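Local coordinates for possible periplasmic protein (Campylobacter jejuni, PDB 3RGC), which acts as a SurA-like periplasmic chaperone and may also catalyse peptidyl-prolyl cis-trans isomerisation, at residues B[236-239]-B[240-243]; B[36-39]-B[40-43]; B[86-89]-B[90-94]; B[95-98]-B[99-102]; B[121-124]-B[125-129]. One frame throughout, in Å; residues are numbered along the deposited sequence.

Contact 1: residues B[236-239]-B[240-243]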
loop_
_atom_site.group_PDB
_atom_site.type_symbol
_atom_site.label_atom_id
_atom_site.label_comp_id
_atom_site.label_asym_id
_atom_site.label_seq_id
_atom_site.Cartn_x
_atom_site.Cartn_y
_atom_site.Cartn_z
ATOM N N ASP B 236 14.146 30.724 -4.271
ATOM C CA ASP B 236 14.501 31.861 -5.101
ATOM C C ASP B 236 13.760 33.122 -4.662
ATOM O O ASP B 236 14.319 34.223 -4.656
ATOM C CB ASP B 236 14.203 31.546 -6.569
ATOM C CG ASP B 236 14.413 32.741 -7.480
ATOM O OD1 ASP B 236 15.573 33.014 -7.856
ATOM O OD2 ASP B 236 13.411 33.407 -7.823
ATOM N N TYR B 237 12.495 32.956 -4.297
ATOM C CA TYR B 237 11.673 34.082 -3.884
ATOM C C TYR B 237 12.279 34.737 -2.642
ATOM O O TYR B 237 12.346 35.969 -2.550
ATOM C CB TYR B 237 10.240 33.610 -3.601
ATOM C CG TYR B 237 9.293 34.723 -3.212
ATOM C CD1 TYR B 237 8.483 35.337 -4.156
ATOM C CD2 TYR B 237 9.211 35.161 -1.898
ATOM C CE1 TYR B 237 7.620 36.362 -3.794
ATOM C CE2 TYR B 237 8.361 36.171 -1.534
ATOM C CZ TYR B 237 7.567 36.769 -2.482
ATOM O OH TYR B 237 6.713 37.772 -2.102
ATOM N N PHE B 238 12.724 33.912 -1.695
ATOM C CA PHE B 238 13.387 34.427 -0.495
ATOM C C PHE B 238 14.834 34.891 -0.687
ATOM O O PHE B 238 15.267 35.818 -0.007
ATOM C CB PHE B 238 13.222 33.485 0.703
ATOM C CG PHE B 238 11.834 33.510 1.277
ATOM C CD1 PHE B 238 11.393 34.604 1.996
ATOM C CD2 PHE B 238 10.950 32.473 1.042
ATOM C CE1 PHE B 238 10.107 34.650 2.501
ATOM C CE2 PHE B 238 9.662 32.518 1.545
ATOM C CZ PHE B 238 9.243 33.606 2.274
ATOM N N ASP B 239 15.570 34.297 -1.623
ATOM C CA ASP B 239 16.898 34.837 -1.956
ATOM C C ASP B 239 16.785 36.263 -2.470
ATOM O O ASP B 239 17.458 37.165 -1.974
ATOM C CB ASP B 239 17.620 33.999 -3.006
ATOM C CG ASP B 239 17.870 32.586 -2.545
ATOM O OD1 ASP B 239 17.932 32.375 -1.311
ATOM O OD2 ASP B 239 17.987 31.687 -3.420
ATOM N N LYS B 240 15.937 36.456 -3.478
ATOM C CA LYS B 240 15.717 37.777 -4.040
ATOM C C LYS B 240 15.291 38.752 -2.950
ATOM O O LYS B 240 15.546 39.950 -3.038
ATOM C CB LYS B 240 14.641 37.732 -5.123
ATOM C CG LYS B 240 15.070 37.098 -6.438
ATOM C CD LYS B 240 13.970 37.253 -7.478
ATOM C CE LYS B 240 14.384 36.704 -8.829
ATOM N NZ LYS B 240 13.285 36.848 -9.829
ATOM N N LEU B 241 14.626 38.234 -1.925
ATOM C CA LEU B 241 14.117 39.081 -0.864
ATOM C C LEU B 241 15.239 39.426 0.107
ATOM O O LEU B 241 15.369 40.572 0.530
ATOM C CB LEU B 241 12.979 38.387 -0.127
ATOM C CG LEU B 241 12.024 39.336 0.585
ATOM C CD1 LEU B 241 11.462 40.326 -0.415
ATOM C CD2 LEU B 241 10.916 38.552 1.269
ATOM N N ARG B 242 16.049 38.428 0.448
ATOM C CA ARG B 242 17.208 38.637 1.316
ATOM C C ARG B 242 18.145 39.674 0.723
ATOM O O ARG B 242 18.971 40.241 1.429
ATOM C CB ARG B 242 17.961 37.329 1.544
ATOM C CG ARG B 242 17.312 36.418 2.563
ATOM C CD ARG B 242 17.860 34.994 2.481
ATOM N NE ARG B 242 16.795 34.007 2.661
ATOM C CZ ARG B 242 16.934 32.702 2.464
ATOM N NH1 ARG B 242 18.103 32.203 2.085
ATOM N NH2 ARG B 242 15.901 31.891 2.647
ATOM N N SER B 243 18.003 39.923 -0.576
ATOM C CA SER B 243 18.844 40.892 -1.264
ATOM C C SER B 243 18.260 42.294 -1.190
ATOM O O SER B 243 18.998 43.265 -1.020
ATOM C CB SER B 243 19.046 40.493 -2.730
ATOM O OG SER B 243 19.722 39.254 -2.838
#
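The first torsions of Asp-239 (chi1 -61°) and Arg-242 (chi1 -78°) both set CG opposite the carbonyl carbon, and a bend farther along the arginine swings its guanidinium back toward the carboxylate. Asp-239 OD1 then lies over one face of that group, 3.4 Å from Arg-242 NH1. With the two flat groups 78° apart, the salt bridge rests on charge alone, since no N-H points at the oxygen. The aliphatic part of Arg-242 hugs the backbone, its CG 3.3 Å from Phe-238 O. Nearby on the helix, the extended chain of Lys-240 crosses Asp-236, and Asp-236 OD2 stays 4.0 Å from Lys-240 NZ in a long salt bridge. Ser-243 OG hydrogen-bonds to Asp-239 O at 3.2 Å, coming from above the carbonyl plane. On another side of the helix, Phe-238 and Leu-241 lie side by side and point the same way, with CD1 of the ring 4.0 Å from CD2 of the leucine. Tyr-237 OH hydrogen-bonds to Gln-44 of helix 30-48. The pattern is that of an amphipathic alpha-helix: near its end, apolar groups pack on helix 30-48 while ion pairs three and four residues apart line the surface of helix 218-244 itself.

Contact 2: residues B[36-39]-B[40-43]; sequences INEK and MEIS
Asn-37 and Glu-41, one turn apart, meet through ND2 and OE2 at 3.0 Å. Their amide and carboxylate planes are 74° apart and the bond is bent to 133°, so it counts as weak, and the position of OE2 is itself less sure. Asn-37 reaches forward because its CG lies trans to the backbone N (chi1 -180°). Glu-41 takes the other course: its CG turns beside its own N, and the extended chain runs back along the helix, with CG 3.4 Å from Asn-37 O. The stronger hold on this carboxylate comes from outside, where Lys-99 of helix 86-107 forms a salt bridge to OE1.

Lys-39 and Ile-42 lie alongside each other and point the same way. A kink at the second torsion of the lysine brings its CD to 4.2 Å from Ile-42 CD1. The isoleucine also leans on the backbone, its CG1 3.3 Å from Glu-38 O; that oxygen accepts the nearly straight hydrogen bond from Ile-42 N at 3.0 Å. Both side chains touch Glu-10 of strand 10-13.

Met-40 starts over the preceding turn, CB 3.5 Å from Asn-37 O, and then leaves it for helix 218-244. Its SD meets Arg-242, and the bend at the last torsion places the terminal methyl CE near Phe-238 and Leu-241. Regular backbone bonds from Met-40 N to Ile-36 O and from Ser-43 N to Lys-39 O complete the turn. Different faces of this stretch thus meet a strand and two other helices, consistent with a helix of the helical N-terminal domain of a SurA-like chaperone, packed on several sides.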
loop_
_atom_site.group_PDB
_atom_site.type_symbol
_atom_site.label_atom_id
_atom_site.label_comp_id
_atom_site.label_asym_id
_atom_site.label_seq_id
_atom_site.Cartn_x
_atom_site.Cartn_y
_atom_site.Cartn_z
ATOM N N ILE B 36 16.107 36.140 11.676
ATOM C CA ILE B 36 16.113 36.992 10.490
ATOM C C ILE B 36 15.069 36.480 9.511
ATOM O O ILE B 36 14.238 37.239 9.030
ATOM C CB ILE B 36 17.487 37.067 9.805
ATOM C CG1 ILE B 36 18.522 37.700 10.736
ATOM C CG2 ILE B 36 17.398 37.854 8.518
ATOM C CD1 ILE B 36 19.783 38.078 10.036
ATOM N N ASN B 37 15.087 35.182 9.246
ATOM C CA ASN B 37 14.085 34.596 8.360
ATOM C C ASN B 37 12.652 34.717 8.894
ATOM O O ASN B 37 11.725 34.945 8.124
ATOM C CB ASN B 37 14.428 33.136 8.042
ATOM C CG ASN B 37 13.417 32.486 7.118
ATOM O OD1 ASN B 37 13.477 32.644 5.896
ATOM N ND2 ASN B 37 12.481 31.741 7.699
ATOM N N GLU B 38 12.456 34.572 10.203
ATOM C CA GLU B 38 11.108 34.736 10.754
ATOM C C GLU B 38 10.587 36.133 10.506
ATOM O O GLU B 38 9.410 36.322 10.243
ATOM C CB GLU B 38 11.069 34.464 12.244
ATOM C CG GLU B 38 10.960 33.007 12.609
ATOM C CD GLU B 38 10.762 32.821 14.097
ATOM O OE1 GLU B 38 10.531 33.842 14.789
ATOM O OE2 GLU B 38 10.839 31.664 14.572
ATOM N N LYS B 39 11.457 37.129 10.596
ATOM C CA LYS B 39 10.988 38.496 10.365
ATOM C C LYS B 39 10.627 38.709 8.901
ATOM O O LYS B 39 9.675 39.415 8.595
ATOM C CB LYS B 39 12.010 39.528 10.826
ATOM C CG LYS B 39 12.319 39.462 12.306
ATOM C CD LYS B 39 11.044 39.494 13.123
ATOM C CE LYS B 39 11.341 39.468 14.606
ATOM N NZ LYS B 39 10.083 39.477 15.405
ATOM N N MET B 40 11.390 38.096 8.000
ATOM C CA MET B 40 11.081 38.168 6.578
ATOM C C MET B 40 9.694 37.584 6.323
ATOM O O MET B 40 8.914 38.150 5.569
ATOM C CB MET B 40 12.134 37.432 5.734
ATOM C CG MET B 40 13.470 38.158 5.576
ATOM S SD MET B 40 14.704 37.184 4.650
ATOM C CE MET B 40 13.807 36.963 3.182
ATOM N N GLU B 41 9.380 36.461 6.967
ATOM C CA GLU B 41 8.090 35.799 6.744
ATOM C C GLU B 41 6.941 36.644 7.257
ATOM O O GLU B 41 5.939 36.829 6.578
ATOM C CB GLU B 41 8.037 34.447 7.462
ATOM C CG GLU B 41 8.949 33.384 6.871
ATOM C CD GLU B 41 9.067 32.160 7.768
ATOM O OE1 GLU B 41 8.683 32.248 8.953
ATOM O OE2 GLU B 41 9.550 31.115 7.293
ATOM N N ILE B 42 7.088 37.136 8.480
ATOM C CA ILE B 42 6.066 37.971 9.096
ATOM C C ILE B 42 5.746 39.151 8.201
ATOM O O ILE B 42 4.584 39.501 8.015
ATOM C CB ILE B 42 6.524 38.474 10.463
ATOM C CG1 ILE B 42 6.520 37.327 11.474
ATOM C CG2 ILE B 42 5.630 39.603 10.945
ATOM C CD1 ILE B 42 7.314 37.629 12.738
ATOM N N SER B 43 6.783 39.754 7.628
ATOM C CA SER B 43 6.601 40.924 6.762
ATOM C C SER B 43 5.898 40.578 5.454
ATOM O O SER B 43 5.088 41.349 4.936
ATOM C CB SER B 43 7.950 41.594 6.495
ATOM O OG SER B 43 8.082 41.927 5.126
#

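Contact 3: residues B[86-89]-B[90-94]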
loop_
_atom_site.group_PDB
_atom_site.type_symbol
_atom_site.label_atom_id
_atom_site.label_comp_id
_atom_site.label_asym_id
_atom_site.label_seq_id
_atom_site.Cartn_x
_atom_site.Cartn_y
_atom_site.Cartn_z
ATOM N N TYR B 86 -2.811 23.100 26.393
ATOM C CA TYR B 86 -3.581 23.168 25.161
ATOM C C TYR B 86 -3.421 24.528 24.523
ATOM O O TYR B 86 -3.264 24.647 23.308
ATOM C CB TYR B 86 -5.064 22.919 25.426
ATOM C CG TYR B 86 -5.893 22.974 24.168
ATOM C CD1 TYR B 86 -5.592 22.150 23.084
ATOM C CD2 TYR B 86 -6.966 23.849 24.049
ATOM C CE1 TYR B 86 -6.334 22.188 21.928
ATOM C CE2 TYR B 86 -7.718 23.895 22.886
ATOM C CZ TYR B 86 -7.391 23.061 21.829
ATOM O OH TYR B 86 -8.120 23.093 20.661
ATOM N N GLU B 87 -3.472 25.558 25.355
ATOM C CA GLU B 87 -3.451 26.927 24.873
ATOM C C GLU B 87 -2.146 27.230 24.144
ATOM O O GLU B 87 -2.133 27.968 23.157
ATOM C CB GLU B 87 -3.682 27.895 26.035
ATOM C CG GLU B 87 -4.980 27.624 26.791
ATOM C CD GLU B 87 -5.200 28.570 27.963
ATOM O OE1 GLU B 87 -4.202 29.008 28.574
ATOM O OE2 GLU B 87 -6.375 28.875 28.274
ATOM N N GLN B 88 -1.056 26.645 24.626
ATOM C CA GLN B 88 0.244 26.831 24.002
ATOM C C GLN B 88 0.220 26.130 22.669
ATOM O O GLN B 88 0.574 26.710 21.644
ATOM C CB GLN B 88 1.362 26.256 24.880
ATOM C CG GLN B 88 2.768 26.675 24.445
ATOM C CD GLN B 88 2.920 28.192 24.328
ATOM O OE1 GLN B 88 2.544 28.934 25.238
ATOM N NE2 GLN B 88 3.464 28.655 23.201
ATOM N N PHE B 89 -0.211 24.872 22.697
ATOM C CA PHE B 89 -0.372 24.072 21.494
ATOM C C PHE B 89 -1.107 24.842 20.399
ATOM O O PHE B 89 -0.613 24.929 19.276
ATOM C CB PHE B 89 -1.126 22.782 21.809
ATOM C CG PHE B 89 -1.570 22.027 20.589
ATOM C CD1 PHE B 89 -0.704 21.161 19.938
ATOM C CD2 PHE B 89 -2.849 22.186 20.091
ATOM C CE1 PHE B 89 -1.107 20.468 18.806
ATOM C CE2 PHE B 89 -3.262 21.487 18.967
ATOM C CZ PHE B 89 -2.389 20.628 18.326
ATOM N N ARG B 90 -2.274 25.400 20.729
ATOM C CA ARG B 90 -3.052 26.171 19.759
ATOM C C ARG B 90 -2.226 27.312 19.210
ATOM O O ARG B 90 -2.283 27.611 18.027
ATOM C CB ARG B 90 -4.317 26.761 20.382
ATOM C CG ARG B 90 -5.436 25.771 20.656
ATOM C CD ARG B 90 -6.712 26.479 21.155
ATOM N NE ARG B 90 -7.673 26.783 20.088
ATOM C CZ ARG B 90 -7.956 28.013 19.659
ATOM N NH1 ARG B 90 -7.352 29.064 20.208
ATOM N NH2 ARG B 90 -8.844 28.195 18.686
ATOM N N THR B 91 -1.478 27.976 20.078
ATOM C CA THR B 91 -0.690 29.122 19.641
ATOM C C THR B 91 0.365 28.678 18.642
ATOM O O THR B 91 0.523 29.287 17.587
ATOM C CB THR B 91 -0.024 29.840 20.831
ATOM O OG1 THR B 91 -1.037 30.376 21.692
ATOM C CG2 THR B 91 0.872 30.968 20.346
ATOM N N ASN B 92 1.081 27.601 18.963
ATOM C CA ASN B 92 2.115 27.115 18.057
ATOM C C ASN B 92 1.539 26.527 16.782
ATOM O O ASN B 92 2.139 26.635 15.719
ATOM C CB ASN B 92 3.018 26.099 18.739
ATOM C CG ASN B 92 3.786 26.697 19.903
ATOM O OD1 ASN B 92 4.066 27.903 19.927
ATOM N ND2 ASN B 92 4.119 25.862 20.880
ATOM N N PHE B 93 0.367 25.910 16.889
ATOM C CA PHE B 93 -0.253 25.264 15.741
ATOM C C PHE B 93 -0.652 26.367 14.772
ATOM O O PHE B 93 -0.412 26.276 13.567
ATOM C CB PHE B 93 -1.460 24.453 16.198
ATOM C CG PHE B 93 -2.066 23.588 15.132
ATOM C CD1 PHE B 93 -1.640 22.285 14.959
ATOM C CD2 PHE B 93 -3.090 24.061 14.333
ATOM C CE1 PHE B 93 -2.211 21.471 13.986
ATOM C CE2 PHE B 93 -3.663 23.258 13.364
ATOM C CZ PHE B 93 -3.223 21.958 13.190
ATOM N N LYS B 94 -1.222 27.433 15.321
ATOM C CA LYS B 94 -1.623 28.576 14.524
ATOM C C LYS B 94 -0.490 29.162 13.673
ATOM O O LYS B 94 -0.696 29.501 12.512
ATOM C CB LYS B 94 -2.209 29.665 15.408
ATOM C CG LYS B 94 -2.831 30.803 14.590
ATOM C CD LYS B 94 -3.324 31.887 15.490
ATOM C CE LYS B 94 -3.703 33.106 14.705
ATOM N NZ LYS B 94 -3.961 34.234 15.641
#
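Glu-87 O is gripped twice by Thr-91, by the backbone N at 3.1 Å and by OG1 at 3.0 Å, the two donors approaching from opposite faces of the carbonyl plane. The threonine hydroxyl thereby folds back on the opening turns of helix 86-107, an amphipathic helix of the SurA-like N-terminal domain. Just before it, Ser-85 OG accepts a hydrogen bond from Gln-88 N. Elsewhere on the surface the amides of Gln-88 and Asn-92 are turned 53° against each other, and NE2 reaches OD1 at 3.4 Å in a weak bond.

Tyr-86 and Arg-90 make a CH-pi contact. Arg-90 CG sits over the face of the ring, 3.8 Å from its centroid, while CD comes closer to the rim, 3.3 Å from Tyr-86 CE2. The arginine chain then bends at chi3 (95°), which leaves the tyrosine OH at the edge of the guanidinium and near its plane. The far end is held by a salt bridge from NH2 to Asp-58, and Lys-76 makes a cation-pi contact with the Tyr-86 ring.

Phe-89 and Phe-93 lie side by side toward helix 54-67, where both touch Ile-61. Their rings meet obliquely, with planes 33° apart and centroids separated by 5.5 Å. The closest atoms of the two rings are Phe-89 CZ and Phe-93 CD1, 3.8 Å apart.

Contact 4: residues B[95-98]-B[99-102]; sequences KDLE and KRKL
Arg-100 folds back across the preceding turn and lays one face of its guanidinium over the backbone at Asp-96 and Leu-97. Asp-96 O sits over the centre of that face, 3.7 Å above the plane, and Leu-97 N lies over the same face nearer the rim. The bend at chi3 (-75°) turns the flat group over the backbone. The carbonyl oxygen is meanwhile engaged by a regular backbone bond, Arg-100 N to Asp-96 O at 2.8 Å, and the guanidinium charge lying over it may polarise it further.

Aliphatic atoms lie close to the NH2 end of the group. NH2 of Arg-100 is 3.7 Å from Asp-96 CB and equally far from CD2 of Leu-97, whose side chain passes it at a slant. The carboxylate of Asp-96 does not join in; its OD2 stays 5.0 Å from Arg-100 NH2, an attraction at most through space.

Lys-99 instead runs alongside the backbone, CG 3.3 Å from Lys-95 O, before its NZ leaves for helix 30-48 and Glu-41. Lys-101 NZ is held by a salt bridge to Glu-56 and a hydrogen bond to Val-51 O. Leu-97 packs on Leu-57 and Ala-60 of helix 54-67, and Leu-102 on Gln-44. Such division into apolar contacts and lysine salt bridges on several faces is that of a helix joining its neighbours within the SurA-like N-terminal domain.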
loop_
_atom_site.group_PDB
_atom_site.type_symbol
_atom_site.label_atom_id
_atom_site.label_comp_id
_atom_site.label_asym_id
_atom_site.label_seq_id
_atom_site.Cartn_x
_atom_site.Cartn_y
_atom_site.Cartn_z
ATOM N N LYS B 95 0.697 29.281 14.254
ATOM C CA LYS B 95 1.841 29.841 13.543
ATOM C C LYS B 95 2.307 28.955 12.392
ATOM O O LYS B 95 2.682 29.458 11.335
ATOM C CB LYS B 95 2.996 30.114 14.503
ATOM C CG LYS B 95 2.818 31.392 15.296
ATOM C CD LYS B 95 3.826 31.504 16.428
ATOM C CE LYS B 95 3.574 32.760 17.245
ATOM N NZ LYS B 95 4.245 32.712 18.573
ATOM N N ASP B 96 2.297 27.641 12.608
ATOM C CA ASP B 96 2.542 26.683 11.532
ATOM C C ASP B 96 1.560 26.856 10.369
ATOM O O ASP B 96 1.945 26.722 9.203
ATOM C CB ASP B 96 2.435 25.246 12.056
ATOM C CG ASP B 96 3.469 24.931 13.121
ATOM O OD1 ASP B 96 4.519 25.615 13.150
ATOM O OD2 ASP B 96 3.234 23.993 13.924
ATOM N N LEU B 97 0.295 27.126 10.683
ATOM C CA LEU B 97 -0.715 27.301 9.634
ATOM C C LEU B 97 -0.521 28.609 8.882
ATOM O O LEU B 97 -0.717 28.664 7.666
ATOM C CB LEU B 97 -2.132 27.262 10.197
ATOM C CG LEU B 97 -2.665 25.942 10.757
ATOM C CD1 LEU B 97 -3.953 26.194 11.552
ATOM C CD2 LEU B 97 -2.906 24.945 9.639
ATOM N N GLU B 98 -0.170 29.664 9.613
ATOM C CA GLU B 98 0.099 30.947 8.990
ATOM C C GLU B 98 1.262 30.768 8.020
ATOM O O GLU B 98 1.195 31.214 6.874
ATOM C CB GLU B 98 0.435 32.013 10.037
ATOM C CG GLU B 98 -0.736 32.480 10.871
ATOM C CD GLU B 98 -0.297 33.285 12.098
ATOM O OE1 GLU B 98 0.752 32.946 12.681
ATOM O OE2 GLU B 98 -0.992 34.255 12.478
ATOM N N LYS B 99 2.314 30.094 8.481
ATOM C CA LYS B 99 3.474 29.810 7.644
ATOM C C LYS B 99 3.088 28.942 6.447
ATOM O O LYS B 99 3.587 29.154 5.333
ATOM C CB LYS B 99 4.599 29.137 8.443
ATOM C CG LYS B 99 5.320 30.046 9.450
ATOM C CD LYS B 99 6.434 29.281 10.201
ATOM C CE LYS B 99 7.016 30.091 11.351
ATOM N NZ LYS B 99 8.484 30.357 11.169
ATOM N N ARG B 100 2.201 27.975 6.664
ATOM C CA ARG B 100 1.741 27.139 5.554
ATOM C C ARG B 100 0.926 27.941 4.541
ATOM O O ARG B 100 1.124 27.779 3.335
ATOM C CB ARG B 100 0.951 25.914 6.029
ATOM C CG ARG B 100 1.826 24.694 6.279
ATOM C CD ARG B 100 1.020 23.410 6.449
ATOM N NE ARG B 100 0.358 23.336 7.748
ATOM C CZ ARG B 100 0.993 23.127 8.897
ATOM N NH1 ARG B 100 2.313 22.985 8.915
ATOM N NH2 ARG B 100 0.308 23.070 10.032
ATOM N N LYS B 101 0.027 28.812 5.015
ATOM C CA LYS B 101 -0.703 29.686 4.094
ATOM C C LYS B 101 0.283 30.549 3.280
ATOM O O LYS B 101 0.115 30.731 2.076
ATOM C CB LYS B 101 -1.714 30.569 4.827
ATOM C CG LYS B 101 -3.066 29.925 5.099
ATOM C CD LYS B 101 -4.050 30.945 5.658
ATOM C CE LYS B 101 -5.484 30.473 5.532
ATOM N NZ LYS B 101 -6.452 31.617 5.652
ATOM N N LEU B 102 1.330 31.041 3.946
ATOM C CA LEU B 102 2.319 31.924 3.320
ATOM C C LEU B 102 3.036 31.227 2.173
ATOM O O LEU B 102 3.127 31.757 1.062
ATOM C CB LEU B 102 3.346 32.419 4.361
ATOM C CG LEU B 102 4.588 33.094 3.769
ATOM C CD1 LEU B 102 4.181 34.332 2.986
ATOM C CD2 LEU B 102 5.662 33.446 4.819
#

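Contact 5: residues B[121-124]-B[125-129]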
loop_
_atom_site.group_PDB
_atom_site.type_symbol
_atom_site.label_atom_id
_atom_site.label_comp_id
_atom_site.label_asym_id
_atom_site.label_seq_id
_atom_site.Cartn_x
_atom_site.Cartn_y
_atom_site.Cartn_z
ATOM N N LYS B 121 13.637 15.111 -19.006
ATOM C CA LYS B 121 14.920 15.770 -18.854
ATOM C C LYS B 121 15.293 15.875 -17.377
ATOM O O LYS B 121 16.459 15.736 -17.014
ATOM C CB LYS B 121 14.918 17.138 -19.532
ATOM C CG LYS B 121 16.310 17.631 -19.872
ATOM C CD LYS B 121 16.991 16.747 -20.911
ATOM C CE LYS B 121 18.374 17.296 -21.279
ATOM N NZ LYS B 121 19.052 16.442 -22.288
ATOM N N PHE B 122 14.297 16.089 -16.527
ATOM C CA PHE B 122 14.525 16.063 -15.093
ATOM C C PHE B 122 15.004 14.686 -14.641
ATOM O O PHE B 122 15.909 14.567 -13.812
ATOM C CB PHE B 122 13.269 16.433 -14.322
ATOM C CG PHE B 122 13.461 16.414 -12.840
ATOM C CD1 PHE B 122 13.984 17.521 -12.185
ATOM C CD2 PHE B 122 13.152 15.283 -12.104
ATOM C CE1 PHE B 122 14.178 17.509 -10.817
ATOM C CE2 PHE B 122 13.343 15.259 -10.737
ATOM C CZ PHE B 122 13.859 16.371 -10.091
ATOM N N PHE B 123 14.390 13.649 -15.188
ATOM C CA PHE B 123 14.804 12.281 -14.904
ATOM C C PHE B 123 16.271 12.024 -15.248
ATOM O O PHE B 123 17.053 11.596 -14.401
ATOM C CB PHE B 123 13.925 11.304 -15.677
ATOM C CG PHE B 123 14.355 9.883 -15.542
ATOM C CD1 PHE B 123 14.321 9.253 -14.304
ATOM C CD2 PHE B 123 14.788 9.168 -16.647
ATOM C CE1 PHE B 123 14.714 7.932 -14.165
ATOM C CE2 PHE B 123 15.179 7.842 -16.519
ATOM C CZ PHE B 123 15.143 7.224 -15.274
ATOM N N GLU B 124 16.638 12.280 -16.499
ATOM C CA GLU B 124 18.011 12.068 -16.961
ATOM C C GLU B 124 19.035 12.814 -16.114
ATOM O O GLU B 124 20.188 12.397 -16.035
ATOM C CB GLU B 124 18.161 12.478 -18.429
ATOM C CG GLU B 124 17.234 11.725 -19.380
ATOM C CD GLU B 124 17.137 12.381 -20.752
ATOM O OE1 GLU B 124 17.966 13.273 -21.050
ATOM O OE2 GLU B 124 16.225 12.005 -21.528
ATOM N N GLN B 125 18.611 13.912 -15.489
ATOM C CA GLN B 125 19.499 14.729 -14.664
ATOM C C GLN B 125 19.595 14.188 -13.237
ATOM O O GLN B 125 20.578 14.435 -12.538
ATOM C CB GLN B 125 19.021 16.194 -14.629
ATOM C CG GLN B 125 19.353 17.041 -15.857
ATOM C CD GLN B 125 18.767 18.448 -15.764
ATOM O OE1 GLN B 125 17.725 18.658 -15.135
ATOM N NE2 GLN B 125 19.439 19.421 -16.381
ATOM N N ASN B 126 18.566 13.459 -12.809
ATOM C CA ASN B 126 18.488 12.969 -11.431
ATOM C C ASN B 126 18.137 11.480 -11.314
ATOM O O ASN B 126 17.292 11.095 -10.501
ATOM C CB ASN B 126 17.467 13.791 -10.645
ATOM C CG ASN B 126 17.836 15.255 -10.568
ATOM O OD1 ASN B 126 18.581 15.671 -9.684
ATOM N ND2 ASN B 126 17.309 16.051 -11.495
ATOM N N LYS B 127 18.778 10.649 -12.129
ATOM C CA LYS B 127 18.486 9.216 -12.139
ATOM C C LYS B 127 18.730 8.580 -10.775
ATOM O O LYS B 127 18.071 7.605 -10.396
ATOM C CB LYS B 127 19.323 8.507 -13.206
ATOM C CG LYS B 127 19.148 9.086 -14.598
ATOM C CD LYS B 127 19.730 8.169 -15.653
ATOM C CE LYS B 127 18.833 8.127 -16.880
ATOM N NZ LYS B 127 19.089 6.923 -17.723
ATOM N N ASP B 128 19.676 9.156 -10.042
ATOM C CA ASP B 128 20.081 8.647 -8.744
ATOM C C ASP B 128 18.907 8.553 -7.773
ATOM O O ASP B 128 18.878 7.696 -6.888
ATOM C CB ASP B 128 21.172 9.542 -8.163
ATOM C CG ASP B 128 21.844 8.927 -6.961
ATOM O OD1 ASP B 128 21.801 7.684 -6.829
ATOM O OD2 ASP B 128 22.419 9.682 -6.149
ATOM N N LYS B 129 17.935 9.437 -7.949
ATOM C CA LYS B 129 16.794 9.507 -7.054
ATOM C C LYS B 129 15.753 8.449 -7.399
ATOM O O LYS B 129 14.687 8.386 -6.780
ATOM C CB LYS B 129 16.158 10.891 -7.140
ATOM C CG LYS B 129 17.146 12.040 -7.070
ATOM C CD LYS B 129 16.396 13.365 -7.079
ATOM C CE LYS B 129 17.303 14.534 -6.717
ATOM N NZ LYS B 129 16.540 15.805 -6.511
#
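Asn-126 bends back over Phe-122 and hydrogen-bonds to its carbonyl, ND2 lying 3.1 Å from Phe-122 O. The bond is nearly straight (164°), lies in the planes of both groups and uses a lone pair of the oxygen. The same nitrogen sits over one face of the Phe-122 ring, 3.5 Å from CE1, and amide and ring are inclined by only 29°. One amide group therefore bonds to the backbone and covers the ring of the same residue.

This happens where the helix ends, Asn-126 being the first residue to leave helical angles. Its N bonds to Phe-123 O at 2.9 Å, approaching from well above the carbonyl plane, and only weakly to Phe-122 O. Gln-125 N likewise divides itself between two weak bonds, to Lys-121 O and Phe-122 O. The arrangement is that of a fraying helix C-terminus, with an asparagine side chain bonding back to a carbonyl of the last turn.

Beyond the turn, Lys-127 runs back past Phe-123, its CG 3.3 Å from the carbonyl O of that residue. A skewed third torsion (chi3 140°) brings Lys-127 CE to 3.7 Å from Phe-123 CE2. Lys-121 NZ and Glu-124 OE1 form a salt bridge at 3.6 Å on the exposed side, and Lys-129 N hydrogen-bonds to Asn-126 O as the chain enters a short 3-10 segment.

The two phenylalanine rings are positioned from outside, Phe-122 against Tyr-225 and Phe-123 against Tyr-214 and Val-221. The end of helix 116-125 thus rests on helix 218-244, and the chain passes from here toward strand 135-143.

In the fold
From the N terminus the five contacts follow in series, none nesting or crossing, and each closes only a turn or two of local chain. Contact 2 comes first, on helix 30-48; contacts 3 and 4 adjoin along helix 86-107, their centres about 13 Å apart. Contact 5 marks the exit from helix 116-125, in the Cj1289-like C-terminal part of the protein, and its centre lies about 41 Å from that of contact 3, on the opposite side of the chain's centre. Contact 1, late in helix 218-244, returns to the first domain and packs against contact 2, which also meets contact 4. Helix 218-244 therefore ties the region around contact 5 to the N-terminal helices.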